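Local coordinates for ileal Bile Acid-Binding Protein (Danio rerio, PDB 3ELZ) that probably binds and carries bile acids, and perhaps fatty acids, in the cytoplasm, and here holds cholic acid inside its beta barrel, at residues Arg36-Val41 with Tyr56-His61; Glu13-Tyr18 with Leu127-Lys132. All blocks are in the same frame, centred on the assembly; numbering follows the deposited sequence.

Contact 1 (Arg36-Val41 with Tyr56-His61); sequences RDFKLV and YYPNNH. With CHD (cholic acid), chain E; CHD (cholic acid), chain F.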
# COMPACT_ATOMS: atom_id res chain seq x y z
N ARG A 36 -7.67 7.80 11.24
CA ARG A 36 -8.78 7.42 10.34
C ARG A 36 -9.06 8.44 9.23
O ARG A 36 -9.44 8.06 8.13
CB ARG A 36 -10.07 7.07 11.12
CG ARG A 36 -10.54 8.14 12.11
CD ARG A 36 -11.80 7.72 12.89
NE ARG A 36 -11.69 6.38 13.49
CZ ARG A 36 -12.15 6.05 14.70
NH1 ARG A 36 -12.74 6.96 15.48
NH2 ARG A 36 -12.01 4.81 15.14
N ASP A 37 -8.85 9.72 9.53
CA ASP A 37 -9.07 10.77 8.53
C ASP A 37 -7.77 11.31 7.88
O ASP A 37 -7.80 12.33 7.19
CB ASP A 37 -9.91 11.91 9.13
CG ASP A 37 -9.38 12.41 10.47
OD1 ASP A 37 -8.56 11.70 11.10
OD2 ASP A 37 -9.78 13.52 10.88
N PHE A 38 -6.66 10.61 8.09
CA PHE A 38 -5.40 10.95 7.41
C PHE A 38 -5.46 10.59 5.92
O PHE A 38 -5.81 9.47 5.57
CB PHE A 38 -4.19 10.26 8.08
CG PHE A 38 -2.93 10.31 7.25
CD1 PHE A 38 -2.20 11.49 7.13
CD2 PHE A 38 -2.49 9.17 6.57
CE1 PHE A 38 -1.05 11.55 6.35
CE2 PHE A 38 -1.34 9.21 5.79
CZ PHE A 38 -0.62 10.41 5.68
N LYS A 39 -5.12 11.56 5.06
CA LYS A 39 -5.15 11.38 3.61
C LYS A 39 -3.76 11.30 2.97
O LYS A 39 -3.08 12.31 2.82
CB LYS A 39 -5.97 12.51 2.96
CG LYS A 39 -7.45 12.20 2.65
CD LYS A 39 -8.09 11.19 3.61
CE LYS A 39 -9.60 11.05 3.37
NZ LYS A 39 -10.37 12.16 4.01
N LEU A 40 -3.35 10.09 2.61
CA LEU A 40 -2.04 9.85 2.02
C LEU A 40 -1.97 10.27 0.55
O LEU A 40 -2.89 10.02 -0.23
CB LEU A 40 -1.69 8.35 2.15
CG LEU A 40 -0.41 7.84 1.47
CD1 LEU A 40 0.85 8.31 2.20
CD2 LEU A 40 -0.44 6.33 1.37
N VAL A 41 -0.86 10.90 0.17
CA VAL A 41 -0.57 11.18 -1.24
C VAL A 41 0.49 10.19 -1.74
O VAL A 41 1.55 10.05 -1.13
CB VAL A 41 -0.14 12.67 -1.47
CG1 VAL A 41 0.34 12.91 -2.90
CG2 VAL A 41 -1.28 13.61 -1.13
N TYR A 56 3.79 10.14 0.79
CA TYR A 56 4.05 11.35 1.56
C TYR A 56 3.30 11.34 2.88
O TYR A 56 2.06 11.29 2.92
CB TYR A 56 3.69 12.59 0.73
CG TYR A 56 4.61 12.79 -0.46
CD1 TYR A 56 5.75 13.60 -0.35
CD2 TYR A 56 4.37 12.16 -1.67
CE1 TYR A 56 6.60 13.79 -1.44
CE2 TYR A 56 5.21 12.33 -2.75
CZ TYR A 56 6.32 13.15 -2.63
OH TYR A 56 7.16 13.31 -3.71
N TYR A 57 4.06 11.40 3.97
CA TYR A 57 3.51 11.31 5.31
C TYR A 57 3.67 12.63 6.07
O TYR A 57 4.36 13.54 5.59
CB TYR A 57 4.18 10.15 6.06
CG TYR A 57 3.80 8.77 5.53
CD1 TYR A 57 2.63 8.14 5.96
CD2 TYR A 57 4.61 8.11 4.61
CE1 TYR A 57 2.26 6.89 5.48
CE2 TYR A 57 4.25 6.83 4.12
CZ TYR A 57 3.08 6.23 4.57
OH TYR A 57 2.71 4.98 4.11
N PRO A 58 3.01 12.76 7.24
CA PRO A 58 3.12 14.01 8.00
C PRO A 58 4.56 14.37 8.39
O PRO A 58 5.42 13.49 8.45
CB PRO A 58 2.29 13.72 9.26
CG PRO A 58 2.16 12.24 9.33
CD PRO A 58 2.13 11.79 7.91
N ASN A 59 4.78 15.66 8.65
CA ASN A 59 6.07 16.19 9.11
C ASN A 59 7.23 16.04 8.10
O ASN A 59 8.39 15.89 8.50
CB ASN A 59 6.46 15.59 10.47
CG ASN A 59 5.40 15.80 11.54
OD1 ASN A 59 5.29 16.88 12.12
ND2 ASN A 59 4.61 14.76 11.82
N ASN A 60 6.90 16.11 6.80
CA ASN A 60 7.89 15.97 5.71
C ASN A 60 8.54 14.58 5.63
O ASN A 60 9.65 14.43 5.11
CB ASN A 60 8.98 17.06 5.79
CG ASN A 60 8.57 18.36 5.11
OD1 ASN A 60 7.86 18.37 4.11
ND2 ASN A 60 9.05 19.48 5.65
N HIS A 61 7.86 13.58 6.17
CA HIS A 61 8.36 12.21 6.16
C HIS A 61 7.93 11.54 4.86
O HIS A 61 6.75 11.56 4.49
CB HIS A 61 7.84 11.44 7.38
CG HIS A 61 8.27 10.00 7.43
ND1 HIS A 61 9.59 9.62 7.56
CD2 HIS A 61 7.55 8.85 7.40
CE1 HIS A 61 9.66 8.30 7.58
NE2 HIS A 61 8.44 7.81 7.50
C1 CHD E . -1.77 0.65 8.93
C2 CHD E . -2.83 0.79 7.83
C3 CHD E . -2.22 0.48 6.46
O3 CHD E . -3.20 0.64 5.46
C4 CHD E . -1.08 1.47 6.18
C5 CHD E . 0.02 1.35 7.28
C6 CHD E . 1.22 2.30 6.95
C7 CHD E . 0.92 3.78 7.25
O7 CHD E . 0.06 4.36 6.22
C8 CHD E . 0.36 3.98 8.68
C9 CHD E . -0.85 3.05 8.99
C10 CHD E . -0.53 1.54 8.73
C11 CHD E . -1.48 3.30 10.39
C12 CHD E . -1.70 4.80 10.69
O12 CHD E . -2.82 5.28 9.92
C13 CHD E . -0.44 5.65 10.44
C14 CHD E . -0.01 5.45 8.99
C15 CHD E . 1.11 6.49 8.85
C16 CHD E . 0.47 7.73 9.49
C17 CHD E . -0.71 7.19 10.34
C18 CHD E . 0.69 5.30 11.45
C19 CHD E . 0.55 1.04 9.70
C20 CHD E . -0.85 7.98 11.66
C21 CHD E . -1.88 7.37 12.64
C22 CHD E . -1.22 9.44 11.36
C23 CHD E . -0.57 10.38 12.36
O25 CHD E . -0.31 12.71 12.77
C24 CHD E . -0.96 11.85 12.13
O26 CHD E . -1.90 12.07 11.33
C1 CHD F . 5.13 8.83 10.59
C2 CHD F . 6.03 10.06 10.88
C3 CHD F . 7.50 9.64 10.98
O3 CHD F . 8.31 10.79 11.26
C4 CHD F . 7.65 8.64 12.12
C5 CHD F . 6.73 7.40 11.93
C6 CHD F . 6.97 6.43 13.12
C7 CHD F . 6.27 6.90 14.41
O7 CHD F . 6.93 8.08 14.88
C8 CHD F . 4.77 7.18 14.19
C9 CHD F . 4.53 8.19 13.02
C10 CHD F . 5.22 7.73 11.68
C11 CHD F . 3.03 8.60 12.87
C12 CHD F . 2.35 8.96 14.22
O12 CHD F . 2.85 10.20 14.70
C13 CHD F . 2.54 7.86 15.29
C14 CHD F . 4.06 7.67 15.48
C15 CHD F . 4.12 6.74 16.69
C16 CHD F . 3.07 7.36 17.63
C17 CHD F . 2.22 8.32 16.75
C18 CHD F . 1.79 6.56 14.91
C19 CHD F . 4.53 6.47 11.11
C20 CHD F . 0.74 8.32 17.23
C21 CHD F . -0.18 9.28 16.46
C22 CHD F . 0.71 8.57 18.75
C23 CHD F . -0.62 9.09 19.30
O25 CHD F . -0.36 11.43 19.61
C24 CHD F . -0.37 10.32 20.19
O26 CHD F . -0.20 10.12 21.41
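Leu40 reaches the ring of Tyr57 with a single methyl: CD1 stands over one face, 3.9 Å from the ring centroid and 16° off the normal, a CH-pi contact set toward the rim. CG of Leu40 lies anti to the backbone N (chi1 174°), which carries the branched end, and with it CD1, toward strand 50-57. The same CD1 lies 3.3 Å from Tyr56 O, so the methyl touches both the Tyr57 ring and the carbonyl oxygen of the preceding residue. Phe38 CE1 is 3.6 Å from Pro58 CD and Phe38 CZ is 4.0 Å from Tyr57 CD1, both pairs of side chains crossing at about a right angle. Tyr56 O sits near the plane of the Phe38 ring, at its edge. The one hydrogen bond between the segments is a backbone one, Tyr56 N to Val41 O (3.0 Å, 166° at the hydrogen), and the edge of the Tyr56 ring meets that same oxygen. Cholic acid lies beside this cluster: O7 of the chain E molecule is at the edge of the Tyr57 ring, 3.4 Å from CE1, while C3 of the chain F molecule lies over a face of the His61 imidazole, 3.7 Å from CG. Farther out, Tyr56 OH is bonded to Glu43, and Leu40 is tied by backbone bonds to Thr12 of strand 8-16. Tyr57 N bonds to His61 O, closing the turn through Pro58, Asn59 and Asn60, and His61 NE2 bonds to Val78 O. Tyr57 is a known cholate-binding residue. With Leu40 on a face and a steroid hydroxyl at the edge, its ring joins apolar packing to the ligand, consistent with a pocket wall suited to an amphipathic bile acid.

Contact 2 (Glu13-Tyr18 with Leu127-Lys132); sequences ESQEGY and LVRTSK. With CHD (cholic acid), chain E.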
# COMPACT_ATOMS: atom_id res chain seq x y z
N GLU A 13 -9.06 8.81 -0.70
CA GLU A 13 -10.42 9.31 -0.54
C GLU A 13 -11.27 8.44 0.39
O GLU A 13 -12.19 8.95 1.03
CB GLU A 13 -11.11 9.53 -1.90
CG GLU A 13 -11.29 8.28 -2.75
CD GLU A 13 -12.30 8.44 -3.87
OE1 GLU A 13 -12.73 9.58 -4.14
OE2 GLU A 13 -12.67 7.43 -4.48
N SER A 14 -10.97 7.14 0.46
CA SER A 14 -11.67 6.25 1.40
C SER A 14 -10.79 5.11 1.93
O SER A 14 -9.85 4.67 1.27
CB SER A 14 -12.97 5.70 0.79
OG SER A 14 -12.73 4.71 -0.20
N GLN A 15 -11.10 4.68 3.15
CA GLN A 15 -10.51 3.49 3.76
C GLN A 15 -11.63 2.66 4.37
O GLN A 15 -12.31 3.10 5.30
CB GLN A 15 -9.50 3.84 4.86
CG GLN A 15 -8.42 4.80 4.44
CD GLN A 15 -7.13 4.58 5.19
OE1 GLN A 15 -6.68 5.46 5.92
NE2 GLN A 15 -6.54 3.41 5.03
N GLU A 16 -11.83 1.46 3.83
CA GLU A 16 -12.81 0.52 4.34
C GLU A 16 -12.08 -0.60 5.05
O GLU A 16 -11.10 -1.12 4.52
CB GLU A 16 -13.68 -0.05 3.20
CG GLU A 16 -14.14 0.97 2.14
CD GLU A 16 -15.16 1.94 2.67
OE1 GLU A 16 -15.58 1.78 3.84
OE2 GLU A 16 -15.55 2.87 1.93
N GLY A 17 -12.55 -0.98 6.24
CA GLY A 17 -11.92 -2.04 7.04
C GLY A 17 -10.71 -1.55 7.82
O GLY A 17 -9.91 -2.35 8.30
N TYR A 18 -10.58 -0.24 7.95
CA TYR A 18 -9.41 0.40 8.56
C TYR A 18 -9.21 -0.00 10.03
O TYR A 18 -8.11 -0.36 10.44
CB TYR A 18 -9.51 1.93 8.40
CG TYR A 18 -8.43 2.72 9.14
CD1 TYR A 18 -7.14 2.85 8.60
CD2 TYR A 18 -8.69 3.31 10.36
CE1 TYR A 18 -6.15 3.56 9.27
CE2 TYR A 18 -7.71 4.02 11.04
CZ TYR A 18 -6.44 4.14 10.49
OH TYR A 18 -5.49 4.84 11.17
N LEU A 127 -8.26 -4.51 4.54
CA LEU A 127 -8.38 -3.07 4.37
C LEU A 127 -8.38 -2.77 2.87
O LEU A 127 -7.52 -3.27 2.15
CB LEU A 127 -7.21 -2.34 5.05
CG LEU A 127 -7.36 -0.85 5.43
CD1 LEU A 127 -6.37 -0.45 6.51
CD2 LEU A 127 -7.21 0.08 4.24
N VAL A 128 -9.35 -1.98 2.42
CA VAL A 128 -9.38 -1.47 1.05
C VAL A 128 -9.23 0.04 1.06
O VAL A 128 -10.09 0.77 1.55
CB VAL A 128 -10.67 -1.87 0.27
CG1 VAL A 128 -10.65 -1.30 -1.16
CG2 VAL A 128 -10.83 -3.37 0.21
N ARG A 129 -8.11 0.50 0.50
CA ARG A 129 -7.82 1.92 0.45
C ARG A 129 -7.99 2.38 -1.00
O ARG A 129 -7.42 1.81 -1.92
CB ARG A 129 -6.39 2.15 0.96
CG ARG A 129 -6.01 3.60 1.14
CD ARG A 129 -4.51 3.73 1.01
NE ARG A 129 -3.83 3.99 2.26
CZ ARG A 129 -2.54 3.76 2.49
NH1 ARG A 129 -1.77 3.24 1.54
NH2 ARG A 129 -2.03 4.06 3.67
N THR A 130 -8.83 3.39 -1.20
CA THR A 130 -9.07 3.91 -2.55
C THR A 130 -8.53 5.34 -2.68
O THR A 130 -8.75 6.18 -1.81
CB THR A 130 -10.57 3.83 -2.93
OG1 THR A 130 -11.08 2.53 -2.60
CG2 THR A 130 -10.77 4.10 -4.44
N SER A 131 -7.81 5.60 -3.78
CA SER A 131 -7.20 6.90 -4.01
C SER A 131 -7.61 7.47 -5.36
O SER A 131 -7.60 6.76 -6.37
CB SER A 131 -5.66 6.82 -3.95
OG SER A 131 -5.18 6.61 -2.64
N LYS A 132 -7.97 8.74 -5.37
CA LYS A 132 -8.31 9.43 -6.61
C LYS A 132 -7.10 10.15 -7.19
O LYS A 132 -6.22 10.61 -6.46
CB LYS A 132 -9.49 10.39 -6.43
CG LYS A 132 -9.27 11.52 -5.43
CD LYS A 132 -10.45 12.49 -5.44
CE LYS A 132 -10.26 13.62 -4.44
NZ LYS A 132 -9.46 14.75 -4.99
C1 CHD E . -1.77 0.65 8.93
C2 CHD E . -2.83 0.79 7.83
C3 CHD E . -2.22 0.48 6.46
O3 CHD E . -3.20 0.64 5.46
C4 CHD E . -1.08 1.47 6.18
C5 CHD E . 0.02 1.35 7.28
C6 CHD E . 1.22 2.30 6.95
C7 CHD E . 0.92 3.78 7.25
O7 CHD E . 0.06 4.36 6.22
C8 CHD E . 0.36 3.98 8.68
C9 CHD E . -0.85 3.05 8.99
C10 CHD E . -0.53 1.54 8.73
C11 CHD E . -1.48 3.30 10.39
C12 CHD E . -1.70 4.80 10.69
O12 CHD E . -2.82 5.28 9.92
C13 CHD E . -0.44 5.65 10.44
C14 CHD E . -0.01 5.45 8.99
C15 CHD E . 1.11 6.49 8.85
C16 CHD E . 0.47 7.73 9.49
C17 CHD E . -0.71 7.19 10.34
C18 CHD E . 0.69 5.30 11.45
C19 CHD E . 0.55 1.04 9.70
C20 CHD E . -0.85 7.98 11.66
C21 CHD E . -1.88 7.37 12.64
C22 CHD E . -1.22 9.44 11.36
C23 CHD E . -0.57 10.38 12.36
O25 CHD E . -0.31 12.71 12.77
C24 CHD E . -0.96 11.85 12.13
O26 CHD E . -1.90 12.07 11.33
O HOH W 1 -11.83 2.26 -0.25
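Glu13 N and Ser14 N both turn to Thr130 O, the first at 2.9 Å and nearly straight (177°), the second weak at 3.3 Å: a classic beta bulge. Beyond it the antiparallel ladder is regular. Thr130 N bonds to Ser14 O, and Glu16 and Val128 exchange bonds in both directions; between these hydrogen-bonded pairs lies Gln15 with Arg129, a non-hydrogen-bonded pair. CA-H groups of Arg129, Gln15 and Leu127 add contacts to the carbonyl oxygens opposite. A water is hydrogen-bonded to both Ser14 OG (2.6 Å) and Thr130 OG1, and donates to Val128 O. Among charged groups, Glu13 is paired with Lys111 on strand 111-119, while its OE1 merely lies against the aliphatic part of Lys132. Apolar contact is made by Leu127, whose CD1 is 4.0 Å from Tyr18 CD1, the two side chains running side by side. Gln15 and Arg129 likewise run alongside, their amide and guanidinium planes 45° apart, and Leu127 CD2 makes van der Waals contact with Gln15 NE2 at 3.5 Å. The chain E cholic acid is met by polar ends: Tyr18 OH and its O12 share a hydrogen bond (3.0 Å), O12 lying in the ring plane at the edge, and Arg129 NH2 makes a weak bond to O7 (3.3 Å). Bending at chi3 (-108°) turns the guanidinium so that O7 is at its edge and O3 over a face. Gly17 is the N-cap of helix 18-24. The first strand closed onto the last, with two short helices inserted after the first, is characteristic of the fatty-acid binding protein barrel, which holds its ligand inside.

In the fold
From the N terminus, strand 8-16 carries the first half of contact 2, then helices 18-24 and 29-35 lead into residues 36-41, the first half of contact 1. The chain continues through strands 41-47 and 50-57 to Tyr56-His61, which closes contact 1 as a short loop. Strands follow in turn until 124-133 returns to strand 8-16 and closes contact 2, so the short loop lies within the long one. Contact 2 joins the first and last strands; contact 1 sets the segment leaving the helices against strand 50-57. They meet where Leu40 CD2 packs 3.4 Å from Arg129 NH1, and both border the same chain E cholic acid.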